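Local coordinates for putative enoyl-CoA hydratase/isomerase (Mycobacterium abscessus, PDB 4MI2), which probably isomerises the ring-epoxide form of phenylacetyl-CoA in phenylacetate degradation, as a member of the crotonase (enoyl-CoA hydratase/isomerase) family, at the interface of chains A and B. Residues are numbered along the deposited sequence; one frame, centred on the assembly and turned at random. Chains: chain A/B, Putative enoyl-CoA hydratase/isomerase.

Contact 1: the interface of chains A and B. Residues chain A 221, 224-227, 232; chain B 153-154, 157-158.
The guanidinium of B:Arg158 has the methyl CB of B:Ala154 over the centre of one face, 3.6 Å above the plane, while the backbone oxygen of A:Ala227 and water 2 lie in plane at its edge. B:Ala154 is one helical turn before the arginine, so helix 152-160 of this crotonase-family subunit supplies both the cation and the apolar pad beneath it. B:Arg158 starts with CG anti to its own carbonyl carbon (chi1 -76°) and runs extended from CG to NE, carrying its head to the C-terminal end of helix 211-224 of chain A.

There the head meets backbone oxygens of the helix end and the loop beyond. B:Arg158 NH2 gives a 2.9 Å hydrogen bond to A:Asn224 O, arriving nearly along the C=O axis. The same nitrogen, B:Arg158 NH2, reaches A:Ala227 O at 3.0 Å, on a lone pair in the carbonyl plane. B:Arg158 NE binds A:Ala225 O at 2.9 Å from above that carbonyl's plane, off its lone pairs. These bonds fix the rotation of the head, and its positive charge would be expected to suit the partial negative charge of the helix end. B:Arg158 NH1 is hydrogen-bonded to water 2, which also contacts A:Ala227 O.

The side-chain amide of A:Asn224 uses one N-H: A:Asn224 ND2 donates to B:Ser153 OG at 2.8 Å, almost straight (165° at H), with the hydroxyl close to the amide plane. B:Ser153 holds OG in the crowded position between its backbone N and carbonyl carbon (chi1 68°). Its backbone carbonyl oxygen shares water 1 with A:Leu221 O. Apolar groups close the flanks: A:Leu221 presents branch CD2 obliquely to the ring carbon CG of B:Pro157, 3.8 Å away, and both methyls of A:Val232 come up to the CB of B:Ala154.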
ATOM      1  N   LEU A 221      -0.543  14.419   3.617  1.00 14.82           N
ATOM      2  CA  LEU A 221      -0.511  13.103   2.986  1.00 15.06           C
ATOM      3  C   LEU A 221       0.914  12.600   2.740  1.00 15.29           C
ATOM      4  O   LEU A 221       1.229  11.455   3.060  1.00 15.42           O
ATOM      5  CB  LEU A 221      -1.306  13.112   1.671  1.00 14.91           C
ATOM      6  CG  LEU A 221      -2.826  13.126   1.858  1.00 14.88           C
ATOM      7  CD1 LEU A 221      -3.538  13.585   0.597  1.00 14.80           C
ATOM      8  CD2 LEU A 221      -3.318  11.750   2.261  1.00 15.01           C
ATOM      9  N   ASN A 224       2.793  12.011   6.237  1.00 16.55           N
ATOM     10  CA  ASN A 224       2.209  11.062   7.181  1.00 16.54           C
ATOM     11  C   ASN A 224       2.068   9.638   6.671  1.00 16.59           C
ATOM     12  O   ASN A 224       1.581   8.767   7.399  1.00 16.83           O
ATOM     13  CB  ASN A 224       0.867  11.600   7.693  1.00 16.27           C
ATOM     14  CG  ASN A 224       1.033  12.831   8.568  1.00 16.16           C
ATOM     15  OD1 ASN A 224       2.113  13.087   9.082  1.00 16.18           O
ATOM     16  ND2 ASN A 224      -0.048  13.593   8.751  1.00 16.00           N
ATOM     17  N   ALA A 225       2.520   9.385   5.442  1.00 16.51           N
ATOM     18  CA  ALA A 225       2.369   8.055   4.818  1.00 16.48           C
ATOM     19  C   ALA A 225       2.819   6.924   5.742  1.00 16.73           C
ATOM     20  O   ALA A 225       2.101   5.940   5.895  1.00 16.82           O
ATOM     21  CB  ALA A 225       3.107   7.987   3.479  1.00 16.38           C
ATOM     22  N   VAL A 226       3.976   7.073   6.385  1.00 16.78           N
ATOM     23  CA  VAL A 226       4.474   6.026   7.294  1.00 17.14           C
ATOM     24  C   VAL A 226       4.885   6.540   8.690  1.00 17.29           C
ATOM     25  O   VAL A 226       5.600   5.862   9.432  1.00 17.80           O
ATOM     26  CB  VAL A 226       5.637   5.247   6.649  1.00 17.40           C
ATOM     27  CG1 VAL A 226       5.147   4.521   5.396  1.00 17.25           C
ATOM     28  CG2 VAL A 226       6.796   6.179   6.306  1.00 17.30           C
ATOM     29  N   ALA A 227       4.419   7.720   9.066  1.00 16.82           N
ATOM     30  CA  ALA A 227       4.838   8.302  10.329  1.00 16.94           C
ATOM     31  C   ALA A 227       4.103   7.648  11.503  1.00 17.05           C
ATOM     32  O   ALA A 227       2.980   7.166  11.335  1.00 16.98           O
ATOM     33  CB  ALA A 227       4.600   9.805  10.322  1.00 16.63           C
ATOM     34  N   VAL A 232       1.585  12.090  13.186  1.00 15.66           N
ATOM     35  CA  VAL A 232       0.457  12.334  12.288  1.00 15.37           C
ATOM     36  C   VAL A 232      -0.514  13.335  12.917  1.00 15.38           C
ATOM     37  O   VAL A 232      -0.887  14.331  12.302  1.00 15.08           O
ATOM     38  CB  VAL A 232      -0.305  11.029  11.963  1.00 15.33           C
ATOM     39  CG1 VAL A 232      -1.587  11.320  11.190  1.00 15.00           C
ATOM     40  CG2 VAL A 232       0.583  10.065  11.191  1.00 15.39           C
TER
ATOM     41  N   SER B 153      -5.255  11.577   7.386  1.00 13.51           N
ATOM     42  CA  SER B 153      -4.164  11.786   6.423  1.00 13.54           C
ATOM     43  C   SER B 153      -3.191  10.613   6.364  1.00 13.63           C
ATOM     44  O   SER B 153      -2.350  10.546   5.458  1.00 13.80           O
ATOM     45  CB  SER B 153      -3.394  13.093   6.701  1.00 13.56           C
ATOM     46  OG  SER B 153      -2.658  13.044   7.914  1.00 13.60           O
ATOM     47  N   ALA B 154      -3.292   9.712   7.340  1.00 13.58           N
ATOM     48  CA  ALA B 154      -2.543   8.467   7.347  1.00 13.69           C
ATOM     49  C   ALA B 154      -3.455   7.261   7.065  1.00 13.73           C
ATOM     50  O   ALA B 154      -3.178   6.455   6.177  1.00 13.80           O
ATOM     51  CB  ALA B 154      -1.847   8.296   8.687  1.00 13.72           C
ATOM     52  N   PRO B 157      -5.134   6.803   3.187  1.00 15.03           N
ATOM     53  CA  PRO B 157      -4.318   6.210   2.115  1.00 15.52           C
ATOM     54  C   PRO B 157      -3.785   4.814   2.436  1.00 15.95           C
ATOM     55  O   PRO B 157      -3.596   4.008   1.518  1.00 16.23           O
ATOM     56  CB  PRO B 157      -3.156   7.206   1.941  1.00 15.40           C
ATOM     57  CG  PRO B 157      -3.196   8.078   3.141  1.00 15.11           C
ATOM     58  CD  PRO B 157      -4.618   8.116   3.596  1.00 14.91           C
ATOM     59  N   ARG B 158      -3.546   4.540   3.718  1.00 16.14           N
ATOM     60  CA  ARG B 158      -3.086   3.222   4.143  1.00 16.62           C
ATOM     61  C   ARG B 158      -4.126   2.133   3.855  1.00 16.77           C
ATOM     62  O   ARG B 158      -3.751   0.997   3.617  1.00 16.91           O
ATOM     63  CB  ARG B 158      -2.693   3.223   5.633  1.00 16.78           C
ATOM     64  CG  ARG B 158      -1.349   3.900   5.873  1.00 17.16           C
ATOM     65  CD  ARG B 158      -0.981   3.955   7.354  1.00 17.51           C
ATOM     66  NE  ARG B 158      -0.002   5.007   7.635  1.00 17.72           N
ATOM     67  CZ  ARG B 158       0.435   5.327   8.850  1.00 17.95           C
ATOM     68  NH1 ARG B 158      -0.014   4.660   9.907  1.00 18.20           N
ATOM     69  NH2 ARG B 158       1.324   6.311   9.010  1.00 17.87           N
TER
HETATM   70  O   HOH W   1      -0.275   9.614   4.109  1.00 14.15           O
HETATM   71  O   HOH W   2       0.493   5.741  12.298  1.00 24.79           O

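Contact 2: the interface of chains A and B. Residues chain A 127-129, 159, 184, 187; chain B 162-163, 166-167, 171.
Helix 162-171 of chain B lies against a mixed polar and apolar surface of chain A formed by the start of strand 128-132, the end of helix 152-160 and the loop leading to strand 188-190, probably part of the subunit packing common in the crotonase family. B:Ser163, in the first turn of that helix, meets this surface with both its side chain and its backbone.

Its OG stands anti to its own carbonyl carbon, beside the backbone N (chi1 -82°), and acts as both donor and acceptor. B:Ser163 OG donates a 2.6 Å hydrogen bond to A:Gly184 O, lying in the plane of that carbonyl, and accepts one from A:Arg129 NH2 at 3.1 Å. The arginine bends at chi3 (-71°) to reach it. The hydroxyl sits in plane at the guanidinium edge, while A:Leu159 CD1 covers one face of the group toward its rim. The other branch of A:Leu159, CD2, points at the same hydroxyl.

The imidazole of A:His187 addresses the serine's backbone. A:His187 NE2 donates to B:Ser163 O at 2.9 Å; the oxygen is near the ring plane, but the nitrogen rides above the carbonyl plane, away from a lone pair. Across CE1 from it, the other ring nitrogen, A:His187 ND1, accepts from A:Arg129 N at 3.1 Å, a second-shell bond that helps hold the ring, although the donor lies well out of the ring plane; it agrees with a hydrogen on NE2, though protonation is not seen. A:Ile128 CD1 lies over the rim of one ring face, and A:His187 CD2 meets B:Ala167 CB at 3.7 Å.

Behind the serine, water 3 joins B:Ser163 N, at the N-terminal end of its helix, to A:Leu159 O. Nearby, B:Thr166 turns its hydroxyl back into its own helix. B:Thr166 OG1 binds B:Ala162 O at 2.8 Å, leaving methyl B:Thr166 CG2, anti to the backbone N, to face A:Asp127 O at 3.8 Å.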
ATOM      1  N   ASP A 127      -0.527  14.734  -8.887  1.00 15.47           N
ATOM      2  CA  ASP A 127      -1.504  14.302  -7.877  1.00 15.50           C
ATOM      3  C   ASP A 127      -2.723  13.601  -8.494  1.00 15.55           C
ATOM      4  O   ASP A 127      -3.228  12.632  -7.947  1.00 15.49           O
ATOM      5  CB  ASP A 127      -1.981  15.508  -7.076  1.00 15.66           C
ATOM      6  CG  ASP A 127      -0.836  16.303  -6.511  1.00 15.90           C
ATOM      7  OD1 ASP A 127      -0.019  15.713  -5.785  1.00 15.81           O
ATOM      8  OD2 ASP A 127      -0.726  17.507  -6.825  1.00 16.20           O
ATOM      9  N   ILE A 128      -3.200  14.111  -9.621  1.00 15.97           N
ATOM     10  CA  ILE A 128      -4.382  13.567 -10.297  1.00 16.09           C
ATOM     11  C   ILE A 128      -4.008  13.229 -11.730  1.00 16.42           C
ATOM     12  O   ILE A 128      -3.416  14.047 -12.419  1.00 16.51           O
ATOM     13  CB  ILE A 128      -5.556  14.573 -10.309  1.00 16.17           C
ATOM     14  CG1 ILE A 128      -5.898  15.038  -8.885  1.00 16.19           C
ATOM     15  CG2 ILE A 128      -6.788  13.977 -11.002  1.00 16.10           C
ATOM     16  CD1 ILE A 128      -6.509  13.964  -8.014  1.00 16.02           C
ATOM     17  N   ARG A 129      -4.398  12.038 -12.180  1.00 16.79           N
ATOM     18  CA  ARG A 129      -3.989  11.505 -13.476  1.00 17.24           C
ATOM     19  C   ARG A 129      -5.206  11.084 -14.279  1.00 17.33           C
ATOM     20  O   ARG A 129      -5.990  10.229 -13.844  1.00 17.10           O
ATOM     21  CB  ARG A 129      -3.046  10.316 -13.292  1.00 17.46           C
ATOM     22  CG  ARG A 129      -1.647  10.718 -12.848  1.00 17.94           C
ATOM     23  CD  ARG A 129      -0.793   9.538 -12.415  1.00 18.04           C
ATOM     24  NE  ARG A 129      -1.270   9.021 -11.151  1.00 18.21           N
ATOM     25  CZ  ARG A 129      -1.015   9.567  -9.969  1.00 18.38           C
ATOM     26  NH1 ARG A 129      -0.273  10.653  -9.883  1.00 18.88           N
ATOM     27  NH2 ARG A 129      -1.524   9.031  -8.878  1.00 18.28           N
ATOM     28  N   LEU A 159       2.010   3.663  -5.774  1.00 17.03           N
ATOM     29  CA  LEU A 159       0.690   3.842  -6.374  1.00 16.95           C
ATOM     30  C   LEU A 159      -0.047   2.526  -6.638  1.00 16.88           C
ATOM     31  O   LEU A 159      -1.261   2.479  -6.488  1.00 16.70           O
ATOM     32  CB  LEU A 159       0.791   4.629  -7.675  1.00 16.93           C
ATOM     33  CG  LEU A 159       1.093   6.114  -7.532  1.00 17.05           C
ATOM     34  CD1 LEU A 159       1.137   6.746  -8.915  1.00 17.11           C
ATOM     35  CD2 LEU A 159       0.061   6.818  -6.661  1.00 17.18           C
ATOM     36  N   GLY A 184      -4.991   1.465  -9.640  1.00 18.53           N
ATOM     37  CA  GLY A 184      -4.770   2.706  -8.901  1.00 18.36           C
ATOM     38  C   GLY A 184      -3.696   3.621  -9.495  1.00 18.23           C
ATOM     39  O   GLY A 184      -3.280   4.598  -8.858  1.00 17.87           O
ATOM     40  N   HIS A 187      -6.649   8.006 -12.132  1.00 19.41           N
ATOM     41  CA  HIS A 187      -7.930   8.281 -11.471  1.00 19.68           C
ATOM     42  C   HIS A 187      -9.138   8.107 -12.378  1.00 20.38           C
ATOM     43  O   HIS A 187     -10.221   7.789 -11.904  1.00 20.17           O
ATOM     44  CB  HIS A 187      -7.931   9.692 -10.875  1.00 19.27           C
ATOM     45  CG  HIS A 187      -6.927   9.872  -9.781  1.00 18.74           C
ATOM     46  ND1 HIS A 187      -5.597  10.129 -10.031  1.00 18.33           N
ATOM     47  CD2 HIS A 187      -7.052   9.811  -8.436  1.00 18.49           C
ATOM     48  CE1 HIS A 187      -4.945  10.218  -8.888  1.00 18.23           C
ATOM     49  NE2 HIS A 187      -5.805  10.037  -7.904  1.00 18.37           N
TER
ATOM     50  N   ALA B 162      -2.843   5.613  -2.205  1.00 16.77           N
ATOM     51  CA  ALA B 162      -2.579   7.044  -2.327  1.00 16.64           C
ATOM     52  C   ALA B 162      -3.433   7.733  -3.407  1.00 16.81           C
ATOM     53  O   ALA B 162      -3.850   8.878  -3.229  1.00 16.47           O
ATOM     54  CB  ALA B 162      -1.102   7.274  -2.601  1.00 16.72           C
ATOM     55  N   SER B 163      -3.690   7.046  -4.517  1.00 17.23           N
ATOM     56  CA  SER B 163      -4.498   7.634  -5.592  1.00 17.59           C
ATOM     57  C   SER B 163      -5.906   7.962  -5.132  1.00 17.34           C
ATOM     58  O   SER B 163      -6.362   9.105  -5.243  1.00 17.09           O
ATOM     59  CB  SER B 163      -4.567   6.712  -6.824  1.00 18.22           C
ATOM     60  OG  SER B 163      -3.401   6.871  -7.611  1.00 18.75           O
ATOM     61  N   THR B 166      -6.146  10.540  -2.317  1.00 16.01           N
ATOM     62  CA  THR B 166      -5.881  11.886  -2.837  1.00 16.15           C
ATOM     63  C   THR B 166      -7.106  12.468  -3.569  1.00 16.33           C
ATOM     64  O   THR B 166      -7.429  13.637  -3.403  1.00 16.32           O
ATOM     65  CB  THR B 166      -4.606  11.918  -3.725  1.00 16.36           C
ATOM     66  OG1 THR B 166      -3.468  11.621  -2.913  1.00 16.22           O
ATOM     67  CG2 THR B 166      -4.384  13.292  -4.352  1.00 16.51           C
ATOM     68  N   ALA B 167      -7.800  11.655  -4.353  1.00 16.63           N
ATOM     69  CA  ALA B 167      -9.018  12.119  -4.996  1.00 16.83           C
ATOM     70  C   ALA B 167     -10.083  12.449  -3.956  1.00 16.55           C
ATOM     71  O   ALA B 167     -10.724  13.486  -4.053  1.00 16.67           O
ATOM     72  CB  ALA B 167      -9.543  11.096  -5.995  1.00 17.23           C
ATOM     73  N   LEU B 171     -10.815  16.224  -4.388  1.00 19.51           N
ATOM     74  CA  LEU B 171     -12.021  16.441  -5.193  1.00 20.54           C
ATOM     75  C   LEU B 171     -13.327  16.330  -4.406  1.00 21.16           C
ATOM     76  O   LEU B 171     -14.382  16.677  -4.917  1.00 21.37           O
ATOM     77  CB  LEU B 171     -12.053  15.478  -6.382  1.00 21.02           C
ATOM     78  CG  LEU B 171     -10.840  15.576  -7.314  1.00 21.37           C
ATOM     79  CD1 LEU B 171     -10.866  14.468  -8.366  1.00 21.96           C
ATOM     80  CD2 LEU B 171     -10.774  16.944  -7.965  1.00 21.50           C
TER
HETATM   81  O   HOH W   3      -2.846   4.128  -5.156  1.00 21.35           O

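The C-alpha centres of contact 1 and contact 2 lie about 15 Å apart along one subunit boundary. Chain B serves them with two successive helices, 152-160 for contact 1 and 162-171 for contact 2. Helix 152-160 also takes part from both sides: its chain B copy meets chain A in contact 1, whereas its chain A copy lends its C-terminal end to contact 2. The two chains do not pair as an exact two-fold: the helix meets different elements in its two copies. With three copies in the deposited assembly, such head-to-tail packing fits the trimeric ring common among crotonases, in which each subunit would present both surfaces to different neighbours.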